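Local coordinates for protein thermophilic dibenzothiophene desulfurization enzyme C (Paenibacillus sp. A11-2, PDB 5XDC) that catalyses the FMNH2- and oxygen-dependent monooxygenation of dibenzothiophene, probably by way of the 5-oxide to the 5,5-dioxide, in the sulfur-removal pathway of a thermophile, at the interface of chains A and B. Numbering follows the deposited sequence. Chains: chain A/B, Thermophilic dibenzothiophene desulfurization enzyme C.

The interface of chains A and B. Residues chain A 343, 395, 398-399, 401-402; chain B 299-300, 303-304, 307.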
ATOM      1  N   SER A 343       1.948  -1.001  18.755  1.00 14.08           N
ATOM      2  CA  SER A 343       1.905  -0.070  17.635  1.00 12.81           C
ATOM      3  C   SER A 343       3.274   0.047  16.979  1.00 17.42           C
ATOM      4  O   SER A 343       3.394   0.014  15.748  1.00 13.47           O
ATOM      5  CB  SER A 343       1.424   1.299  18.116  1.00 13.39           C
ATOM      6  OG  SER A 343       0.058   1.255  18.519  1.00 14.06           O
ATOM      7  N   ILE A 395      -2.336  -6.090  15.588  1.00 13.76           N
ATOM      8  CA  ILE A 395      -3.257  -5.122  14.994  1.00 12.51           C
ATOM      9  C   ILE A 395      -4.628  -5.211  15.665  1.00 12.52           C
ATOM     10  O   ILE A 395      -5.222  -4.190  16.036  1.00 15.15           O
ATOM     11  CB  ILE A 395      -3.335  -5.349  13.469  1.00  9.89           C
ATOM     12  CG1 ILE A 395      -2.036  -4.857  12.827  1.00 15.05           C
ATOM     13  CG2 ILE A 395      -4.495  -4.588  12.846  1.00 14.50           C
ATOM     14  CD1 ILE A 395      -1.819  -5.316  11.398  1.00 14.22           C
ATOM     15  N   VAL A 398      -4.550  -3.572  19.132  1.00 12.34           N
ATOM     16  CA  VAL A 398      -4.579  -2.126  19.095  1.00 14.11           C
ATOM     17  C   VAL A 398      -5.973  -1.653  18.698  1.00 15.26           C
ATOM     18  O   VAL A 398      -6.464  -0.645  19.208  1.00 15.58           O
ATOM     19  CB  VAL A 398      -3.493  -1.591  18.142  1.00 13.60           C
ATOM     20  CG1 VAL A 398      -3.549  -0.093  18.051  1.00 16.31           C
ATOM     21  CG2 VAL A 398      -2.112  -2.001  18.644  1.00 15.67           C
ATOM     22  N   GLY A 399      -6.620  -2.363  17.768  1.00 15.35           N
ATOM     23  CA  GLY A 399      -7.961  -1.976  17.349  1.00 16.06           C
ATOM     24  C   GLY A 399      -8.985  -2.166  18.455  1.00 13.99           C
ATOM     25  O   GLY A 399      -9.881  -1.332  18.644  1.00 14.76           O
ATOM     26  N   TRP A 401      -8.353  -2.011  21.655  1.00 17.12           N
ATOM     27  CA  TRP A 401      -8.126  -0.888  22.560  1.00 16.89           C
ATOM     28  C   TRP A 401      -8.765   0.390  22.032  1.00 18.59           C
ATOM     29  O   TRP A 401      -9.504   1.075  22.748  1.00 16.16           O
ATOM     30  CB  TRP A 401      -6.620  -0.669  22.777  1.00 19.06           C
ATOM     31  CG  TRP A 401      -6.277   0.704  23.319  1.00 17.73           C
ATOM     32  CD1 TRP A 401      -6.448   1.136  24.601  1.00 19.19           C
ATOM     33  CD2 TRP A 401      -5.716   1.822  22.597  1.00 18.29           C
ATOM     34  NE1 TRP A 401      -6.021   2.425  24.729  1.00 22.79           N
ATOM     35  CE2 TRP A 401      -5.578   2.878  23.514  1.00 26.48           C
ATOM     36  CE3 TRP A 401      -5.320   2.029  21.267  1.00 19.75           C
ATOM     37  CZ2 TRP A 401      -5.058   4.116  23.153  1.00 24.34           C
ATOM     38  CZ3 TRP A 401      -4.810   3.256  20.911  1.00 21.84           C
ATOM     39  CH2 TRP A 401      -4.678   4.289  21.853  1.00 25.67           C
ATOM     40  N   PHE A 402      -8.485   0.751  20.779  1.00 15.83           N
ATOM     41  CA  PHE A 402      -8.928   2.058  20.318  1.00 14.79           C
ATOM     42  C   PHE A 402     -10.445   2.119  20.207  1.00 15.96           C
ATOM     43  O   PHE A 402     -11.067   3.114  20.611  1.00 15.90           O
ATOM     44  CB  PHE A 402      -8.297   2.426  18.975  1.00 14.83           C
ATOM     45  CG  PHE A 402      -8.587   3.838  18.581  1.00 16.93           C
ATOM     46  CD1 PHE A 402      -7.791   4.865  19.032  1.00 19.79           C
ATOM     47  CD2 PHE A 402      -9.708   4.144  17.834  1.00 15.77           C
ATOM     48  CE1 PHE A 402      -8.080   6.177  18.717  1.00 25.80           C
ATOM     49  CE2 PHE A 402     -10.000   5.448  17.516  1.00 17.33           C
ATOM     50  CZ  PHE A 402      -9.194   6.467  17.961  1.00 23.21           C
TER
ATOM     51  N   TYR B 299      -9.321  -0.159  12.454  1.00 13.08           N
ATOM     52  CA  TYR B 299      -8.966   0.711  13.566  1.00 10.74           C
ATOM     53  C   TYR B 299      -7.564   0.420  14.070  1.00 15.28           C
ATOM     54  O   TYR B 299      -6.821   1.343  14.405  1.00 14.56           O
ATOM     55  CB  TYR B 299      -9.978   0.566  14.705  1.00 13.38           C
ATOM     56  CG  TYR B 299     -11.252   1.299  14.403  1.00 13.08           C
ATOM     57  CD1 TYR B 299     -11.281   2.677  14.429  1.00 15.87           C
ATOM     58  CD2 TYR B 299     -12.419   0.615  14.050  1.00 13.24           C
ATOM     59  CE1 TYR B 299     -12.434   3.369  14.129  1.00 16.04           C
ATOM     60  CE2 TYR B 299     -13.589   1.313  13.753  1.00 11.71           C
ATOM     61  CZ  TYR B 299     -13.578   2.682  13.796  1.00 16.64           C
ATOM     62  OH  TYR B 299     -14.705   3.390  13.498  1.00 17.15           O
ATOM     63  N   GLY B 300      -7.188  -0.854  14.149  1.00 13.96           N
ATOM     64  CA  GLY B 300      -5.880  -1.183  14.692  1.00 14.30           C
ATOM     65  C   GLY B 300      -4.752  -0.694  13.804  1.00 14.79           C
ATOM     66  O   GLY B 300      -3.767  -0.123  14.290  1.00 15.47           O
ATOM     67  N   ALA B 303      -4.790   3.234  14.069  1.00 14.98           N
ATOM     68  CA  ALA B 303      -4.425   3.696  15.407  1.00 14.30           C
ATOM     69  C   ALA B 303      -2.952   3.441  15.685  1.00 14.29           C
ATOM     70  O   ALA B 303      -2.281   4.276  16.291  1.00 14.52           O
ATOM     71  CB  ALA B 303      -5.283   3.024  16.474  1.00 15.05           C
ATOM     72  N   ALA B 304      -2.431   2.301  15.230  1.00 13.71           N
ATOM     73  CA  ALA B 304      -1.029   1.973  15.465  1.00 14.74           C
ATOM     74  C   ALA B 304      -0.115   2.974  14.769  1.00 15.74           C
ATOM     75  O   ALA B 304       0.843   3.484  15.361  1.00 13.80           O
ATOM     76  CB  ALA B 304      -0.741   0.552  14.983  1.00 13.44           C
ATOM     77  N   GLN B 307      -0.168   6.239  16.623  1.00 13.84           N
ATOM     78  CA  GLN B 307       0.617   6.241  17.853  1.00 13.86           C
ATOM     79  C   GLN B 307       2.094   6.466  17.557  1.00 15.63           C
ATOM     80  O   GLN B 307       2.750   7.280  18.217  1.00 15.59           O
ATOM     81  CB  GLN B 307       0.451   4.935  18.630  1.00 16.14           C
ATOM     82  CG  GLN B 307      -0.968   4.563  19.056  1.00 20.13           C
ATOM     83  CD  GLN B 307      -1.752   5.740  19.575  1.00 24.79           C
ATOM     84  OE1 GLN B 307      -1.425   6.307  20.622  1.00 23.41           O
ATOM     85  NE2 GLN B 307      -2.801   6.122  18.844  1.00 26.89           N
TER
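A helix-to-helix crossing in the acyl-CoA dehydrogenase-like fold brings A:Gly399 of helix 391-404 against B:Gly300 of helix 293-325, with A:Ser343 of helix 331-358 closing one flank. The evidence for close backbone approach is direct: A:Gly399 CA lies 3.5 Å from B:Gly300 CA, and the carbonyl A:Ile395 O lies 3.4 Å from the same B:Gly300 CA. Neither glycine has a side chain to hold the helices apart. One turn along helix 293-325, the methyl B:Ala303 CB enters between two chain A residues, 3.9 Å from A:Val398 CG1 and about equally near the CB, CG and CD1 atoms of A:Phe402. A:Val398 turns CG1 toward chain B by setting it anti to its backbone N (chi1 178°). One residue before B:Gly300, the side chain of B:Tyr299 crosses that of A:Phe402 at about a right angle, and the two touch through one ortho carbon from each ring, A:Phe402 CD2 and B:Tyr299 CD1, 4.0 Å apart.

B:Gln307 and A:Trp401 reach toward each other tip to tip. The amide carbon B:Gln307 CD stands 4.0 Å from A:Trp401 CH2, with the amide and indole planes 77° apart and NE2 lying in the indole plane at the ring edge. A bend at chi2 folds the glutamine back over its own helix, where NE2 donates to the carbonyl B:Ala303 O at 3.2 Å, 147° at the hydrogen; this bond would restrain rotation of the amide beside the indole. The aliphatic part of the same side chain packs on A:Ser343, whose OG is 3.5 Å from B:Gln307 CG and also faces B:Ala304 CA.

No hydrogen bond or salt bridge crosses the patch, so shape fit and apolar packing join the chains here. Repeated by two-fold symmetry, the patch forms part of a subunit interface in the TdsC tetramer.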